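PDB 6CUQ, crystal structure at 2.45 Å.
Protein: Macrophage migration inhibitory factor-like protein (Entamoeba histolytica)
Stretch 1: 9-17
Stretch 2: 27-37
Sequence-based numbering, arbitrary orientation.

Stretch 1, residues 9-17: MPHALITLS
Stretch 2, residues 27-37: EIAHESMKILS

Packing of an α-helix against a β-strand generally exploits two periodicities: a strand presents every second side chain to one face, and a helix presents residues spaced three or four apart. The macrophage migration inhibitory factor-like protein of Entamoeba histolytica offers a compact example. Residues 11-16 form an extended strand, with phi from -138° to -100° and psi from 110° to 154°. Residues 27-37 lie within a longer helix, with phi near -60° and psi near -45°. Their N-to-C directions differ by 145°, so the two run roughly antiparallel, and their axes approach to 9.0 Å.

The register follows from this direction. The CA atoms of Pro10 and Leu36 are 6.5 Å apart, those of Ala12 and Ser32 7.3 Å, and those of Ile14 and Ala29 8.4 Å; the backbones thus diverge as the strand advances. The CA-to-CB bonds of Pro10, Ala12, Ile14 and Leu16 point toward the helix, while those of His11 and Leu13 point away. On the helix, Ile28, Ser32 and Leu36, one turn apart, answer them.

Apolar packing dominates. Leu36 (chi1 -71°, m; chi2 174°, t) gives up the largest area, 73 Å², and reaches both Pro10, whose ring is C-gamma endo, and Ala12: its CD2 lies 4.2 Å from CB of Pro10, its CD1 3.9 Å from CB of Ala12. Leu36 CD1 also sits 4.1 Å from the backbone C of His11, so the leucine packs on the strand's main chain as well. At the other end, Ile28 (m, t) bridges two strand residues, its CG2 3.9 Å from CD1 of Ile14 (m, t) and its CD1 3.9 Å from CD1 of Leu16 (chi1 81°, p; chi2 t). Here branched side chains from both sides, Ile14 and Leu16 against Ile28, meet across a wider backbone gap.

Between these clusters lies a polar atom in van der Waals contact. Ser32, with chi1 at 163° (t), places OG 3.6 Å from CB of Ala12 and 4.0 Å from CD1 of Ile14. The small alanine and serine meet where the register pairs them, and the hydroxyl is hydrogen-bonded elsewhere in the structure.

No hydrogen bond crosses between the stretches; the helix carries its own backbone ladder. Its i to i-4 ladder includes Ser32 N to Ile28 O at 2.8 Å and Leu36 N to Ser32 O at 2.9 Å, linking the very residues that face the strand. Away from the contact, a salt bridge joins Lys34 NZ to Glu31 OE2 at 3.5 Å. The buried surface totals 308 Å².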

ATOM      1  N   MET B   9      -4.745   8.368  15.446  1.00 89.55           N
ATOM      2  CA  MET B   9      -3.763   8.445  14.371  1.00 87.49           C
ATOM      3  C   MET B   9      -4.227   7.835  13.040  1.00 92.04           C
ATOM      4  O   MET B   9      -3.583   6.935  12.508  1.00 98.12           O
ATOM      5  CB  MET B   9      -2.452   7.802  14.809  1.00 82.81           C
ATOM      6  CG  MET B   9      -2.094   8.005  16.269  1.00 94.35           C
ATOM      7  SD  MET B   9      -2.277   9.713  16.791  1.00103.07           S
ATOM      8  CE  MET B   9      -0.634  10.333  16.447  1.00104.30           C
ATOM      9  N   PRO B  10      -5.315   8.339  12.465  1.00 85.69           N
ATOM     10  CA  PRO B  10      -5.821   7.748  11.214  1.00 78.66           C
ATOM     11  C   PRO B  10      -4.998   8.107   9.980  1.00 68.00           C
ATOM     12  O   PRO B  10      -4.474   9.219   9.842  1.00 73.80           O
ATOM     13  CB  PRO B  10      -7.247   8.309  11.111  1.00 78.84           C
ATOM     14  CG  PRO B  10      -7.232   9.554  11.926  1.00 84.45           C
ATOM     15  CD  PRO B  10      -6.158   9.443  12.962  1.00 77.12           C
ATOM     16  N   HIS B  11      -4.895   7.133   9.065  1.00 61.36           N
ATOM     17  CA  HIS B  11      -4.176   7.317   7.806  1.00 63.69           C
ATOM     18  C   HIS B  11      -4.954   6.689   6.656  1.00 64.96           C
ATOM     19  O   HIS B  11      -5.533   5.601   6.799  1.00 59.26           O
ATOM     20  CB  HIS B  11      -2.766   6.699   7.848  1.00 61.14           C
ATOM     21  CG  HIS B  11      -1.955   6.945   6.607  1.00 69.95           C
ATOM     22  ND1 HIS B  11      -2.048   6.154   5.482  1.00 71.19           N
ATOM     23  CD2 HIS B  11      -1.044   7.906   6.312  1.00 70.44           C
ATOM     24  CE1 HIS B  11      -1.229   6.612   4.552  1.00 69.17           C
ATOM     25  NE2 HIS B  11      -0.604   7.671   5.031  1.00 69.53           N
ATOM     26  N   ALA B  12      -4.953   7.370   5.508  1.00 59.13           N
ATOM     27  CA  ALA B  12      -5.592   6.856   4.298  1.00 60.40           C
ATOM     28  C   ALA B  12      -4.585   6.900   3.165  1.00 64.89           C
ATOM     29  O   ALA B  12      -4.081   7.975   2.819  1.00 56.06           O
ATOM     30  CB  ALA B  12      -6.849   7.647   3.920  1.00 48.84           C
ATOM     31  N   LEU B  13      -4.269   5.726   2.622  1.00 65.57           N
ATOM     32  CA  LEU B  13      -3.472   5.592   1.413  1.00 58.52           C
ATOM     33  C   LEU B  13      -4.450   5.333   0.271  1.00 61.13           C
ATOM     34  O   LEU B  13      -5.066   4.263   0.203  1.00 65.11           O
ATOM     35  CB  LEU B  13      -2.444   4.464   1.532  1.00 60.37           C
ATOM     36  CG  LEU B  13      -1.135   4.595   0.743  1.00 58.03           C
ATOM     37  CD1 LEU B  13      -0.191   3.444   1.050  1.00 59.63           C
ATOM     38  CD2 LEU B  13      -1.395   4.691  -0.753  1.00 48.58           C
ATOM     39  N   ILE B  14      -4.601   6.320  -0.605  1.00 62.01           N
ATOM     40  CA  ILE B  14      -5.548   6.277  -1.711  1.00 58.44           C
ATOM     41  C   ILE B  14      -4.750   5.999  -2.976  1.00 57.69           C
ATOM     42  O   ILE B  14      -3.899   6.803  -3.386  1.00 56.19           O
ATOM     43  CB  ILE B  14      -6.338   7.583  -1.830  1.00 55.78           C
ATOM     44  CG1 ILE B  14      -7.054   7.876  -0.509  1.00 55.02           C
ATOM     45  CG2 ILE B  14      -7.342   7.485  -2.985  1.00 54.45           C
ATOM     46  CD1 ILE B  14      -7.728   9.233  -0.448  1.00 51.53           C
ATOM     47  N   THR B  15      -4.999   4.842  -3.568  1.00 50.49           N
ATOM     48  CA  THR B  15      -4.408   4.450  -4.837  1.00 53.71           C
ATOM     49  C   THR B  15      -5.529   4.541  -5.862  1.00 55.69           C
ATOM     50  O   THR B  15      -6.501   3.784  -5.791  1.00 49.41           O
ATOM     51  CB  THR B  15      -3.829   3.038  -4.737  1.00 59.91           C
ATOM     52  OG1 THR B  15      -2.920   2.968  -3.627  1.00 66.35           O
ATOM     53  CG2 THR B  15      -3.148   2.607  -6.043  1.00 50.96           C
ATOM     54  N   LEU B  16      -5.432   5.487  -6.784  1.00 54.26           N
ATOM     55  CA  LEU B  16      -6.509   5.666  -7.744  1.00 57.35           C
ATOM     56  C   LEU B  16      -5.956   5.813  -9.151  1.00 60.50           C
ATOM     57  O   LEU B  16      -4.809   6.224  -9.353  1.00 59.53           O
ATOM     58  CB  LEU B  16      -7.387   6.863  -7.375  1.00 56.10           C
ATOM     59  CG  LEU B  16      -6.955   8.279  -7.735  1.00 58.08           C
ATOM     60  CD1 LEU B  16      -8.013   9.256  -7.252  1.00 57.31           C
ATOM     61  CD2 LEU B  16      -5.605   8.625  -7.163  1.00 66.21           C
ATOM     62  N   SER B  17      -6.782   5.449 -10.129  1.00 58.11           N
ATOM     63  CA  SER B  17      -6.352   5.391 -11.517  1.00 64.11           C
ATOM     64  C   SER B  17      -7.101   6.366 -12.419  1.00 68.24           C
ATOM     65  O   SER B  17      -7.219   6.131 -13.620  1.00 87.33           O
ATOM     66  CB  SER B  17      -6.505   3.966 -12.050  1.00 57.06           C
ATOM     67  OG  SER B  17      -7.856   3.731 -12.385  1.00 66.72           O
ATOM     68  N   GLU B  27      -6.553  18.274  -3.458  1.00 53.57           N
ATOM     69  CA  GLU B  27      -7.873  18.461  -2.869  1.00 57.54           C
ATOM     70  C   GLU B  27      -8.389  17.156  -2.280  1.00 64.48           C
ATOM     71  O   GLU B  27      -9.025  17.150  -1.217  1.00 67.78           O
ATOM     72  CB  GLU B  27      -8.834  19.002  -3.917  1.00 66.92           C
ATOM     73  CG  GLU B  27      -8.637  20.473  -4.265  1.00 72.65           C
ATOM     74  CD  GLU B  27      -9.477  20.874  -5.473  1.00 76.72           C
ATOM     75  OE1 GLU B  27     -10.459  20.165  -5.774  1.00 69.36           O
ATOM     76  OE2 GLU B  27      -9.156  21.890  -6.123  1.00 78.17           O
ATOM     77  N   ILE B  28      -8.104  16.038  -2.952  1.00 55.44           N
ATOM     78  CA  ILE B  28      -8.484  14.724  -2.439  1.00 58.46           C
ATOM     79  C   ILE B  28      -7.771  14.441  -1.118  1.00 58.09           C
ATOM     80  O   ILE B  28      -8.399  14.033  -0.133  1.00 63.11           O
ATOM     81  CB  ILE B  28      -8.192  13.637  -3.494  1.00 51.28           C
ATOM     82  CG1 ILE B  28      -9.201  13.731  -4.638  1.00 52.88           C
ATOM     83  CG2 ILE B  28      -8.164  12.251  -2.862  1.00 44.34           C
ATOM     84  CD1 ILE B  28      -8.881  12.836  -5.833  1.00 51.07           C
ATOM     85  N   ALA B  29      -6.453  14.669  -1.071  1.00 51.62           N
ATOM     86  CA  ALA B  29      -5.718  14.456   0.177  1.00 56.30           C
ATOM     87  C   ALA B  29      -6.266  15.332   1.297  1.00 55.65           C
ATOM     88  O   ALA B  29      -6.440  14.873   2.432  1.00 58.49           O
ATOM     89  CB  ALA B  29      -4.226  14.745  -0.016  1.00 51.16           C
ATOM     90  N   HIS B  30      -6.529  16.607   0.992  1.00 57.24           N
ATOM     91  CA  HIS B  30      -7.068  17.533   1.981  1.00 53.36           C
ATOM     92  C   HIS B  30      -8.427  17.062   2.506  1.00 59.85           C
ATOM     93  O   HIS B  30      -8.631  16.935   3.718  1.00 65.69           O
ATOM     94  CB  HIS B  30      -7.173  18.922   1.350  1.00 58.65           C
ATOM     95  CG  HIS B  30      -7.831  19.938   2.232  1.00 75.55           C
ATOM     96  ND1 HIS B  30      -7.251  20.399   3.395  1.00 76.51           N
ATOM     97  CD2 HIS B  30      -9.025  20.574   2.128  1.00 79.52           C
ATOM     98  CE1 HIS B  30      -8.054  21.282   3.965  1.00 80.00           C
ATOM     99  NE2 HIS B  30      -9.135  21.410   3.216  1.00 82.12           N
ATOM    100  N   GLU B  31      -9.364  16.777   1.598  1.00 67.16           N
ATOM    101  CA  GLU B  31     -10.695  16.339   2.013  1.00 65.50           C
ATOM    102  C   GLU B  31     -10.636  15.002   2.741  1.00 65.15           C
ATOM    103  O   GLU B  31     -11.430  14.751   3.654  1.00 67.67           O
ATOM    104  CB  GLU B  31     -11.617  16.235   0.801  1.00 70.20           C
ATOM    105  CG  GLU B  31     -12.031  17.559   0.225  1.00 68.95           C
ATOM    106  CD  GLU B  31     -12.758  18.427   1.220  1.00 73.65           C
ATOM    107  OE1 GLU B  31     -13.518  17.890   2.064  1.00 69.04           O
ATOM    108  OE2 GLU B  31     -12.596  19.657   1.125  1.00 85.13           O
ATOM    109  N   SER B  32      -9.723  14.118   2.328  1.00 62.48           N
ATOM    110  CA  SER B  32      -9.556  12.838   3.009  1.00 61.42           C
ATOM    111  C   SER B  32      -9.203  13.045   4.475  1.00 63.73           C
ATOM    112  O   SER B  32      -9.789  12.423   5.375  1.00 61.76           O
ATOM    113  CB  SER B  32      -8.474  12.017   2.297  1.00 60.38           C
ATOM    114  OG  SER B  32      -8.007  10.962   3.111  1.00 60.80           O
ATOM    115  N   MET B  33      -8.271  13.957   4.740  1.00 65.16           N
ATOM    116  CA  MET B  33      -7.891  14.219   6.122  1.00 54.01           C
ATOM    117  C   MET B  33      -9.048  14.827   6.908  1.00 53.02           C
ATOM    118  O   MET B  33      -9.281  14.448   8.062  1.00 58.75           O
ATOM    119  CB  MET B  33      -6.659  15.116   6.153  1.00 58.60           C
ATOM    120  CG  MET B  33      -5.379  14.393   5.762  1.00 58.72           C
ATOM    121  SD  MET B  33      -3.939  15.467   5.745  1.00 62.57           S
ATOM    122  CE  MET B  33      -4.268  16.532   4.348  1.00 70.27           C
ATOM    123  N   LYS B  34      -9.822  15.729   6.289  1.00 54.69           N
ATOM    124  CA  LYS B  34     -11.018  16.237   6.962  1.00 64.36           C
ATOM    125  C   LYS B  34     -11.997  15.110   7.273  1.00 75.28           C
ATOM    126  O   LYS B  34     -12.550  15.044   8.378  1.00 88.85           O
ATOM    127  CB  LYS B  34     -11.706  17.320   6.122  1.00 70.36           C
ATOM    128  CG  LYS B  34     -11.120  18.720   6.266  1.00 78.55           C
ATOM    129  CD  LYS B  34     -11.660  19.655   5.208  1.00 83.96           C
ATOM    130  CE  LYS B  34     -13.075  20.071   5.508  1.00 87.28           C
ATOM    131  NZ  LYS B  34     -13.683  20.681   4.297  1.00 92.28           N
ATOM    132  N   ILE B  35     -12.227  14.217   6.300  1.00 77.43           N
ATOM    133  CA  ILE B  35     -13.148  13.092   6.490  1.00 76.15           C
ATOM    134  C   ILE B  35     -12.696  12.221   7.649  1.00 76.05           C
ATOM    135  O   ILE B  35     -13.485  11.880   8.538  1.00 79.75           O
ATOM    136  CB  ILE B  35     -13.244  12.254   5.203  1.00 69.69           C
ATOM    137  CG1 ILE B  35     -14.020  12.973   4.104  1.00 69.65           C
ATOM    138  CG2 ILE B  35     -13.865  10.898   5.505  1.00 70.68           C
ATOM    139  CD1 ILE B  35     -13.997  12.209   2.776  1.00 56.83           C
ATOM    140  N   LEU B  36     -11.410  11.858   7.658  1.00 75.46           N
ATOM    141  CA  LEU B  36     -10.859  11.038   8.730  1.00 72.47           C
ATOM    142  C   LEU B  36     -11.090  11.695  10.081  1.00 81.24           C
ATOM    143  O   LEU B  36     -11.574  11.058  11.024  1.00 93.25           O
ATOM    144  CB  LEU B  36      -9.364  10.835   8.482  1.00 69.86           C
ATOM    145  CG  LEU B  36      -9.015   9.913   7.315  1.00 60.02           C
ATOM    146  CD1 LEU B  36      -7.531   9.895   7.075  1.00 53.65           C
ATOM    147  CD2 LEU B  36      -9.501   8.492   7.609  1.00 54.56           C
ATOM    148  N   SER B  37     -10.774  12.991  10.183  1.00 70.01           N
ATOM    149  CA  SER B  37     -10.890  13.687  11.456  1.00 60.90           C
ATOM    150  C   SER B  37     -12.343  13.796  11.899  1.00 74.07           C
ATOM    151  O   SER B  37     -12.654  13.606  13.082  1.00 79.05           O
ATOM    152  CB  SER B  37     -10.236  15.072  11.344  1.00 72.29           C
ATOM    153  OG  SER B  37     -11.029  16.092  11.945  1.00 89.64           O
TER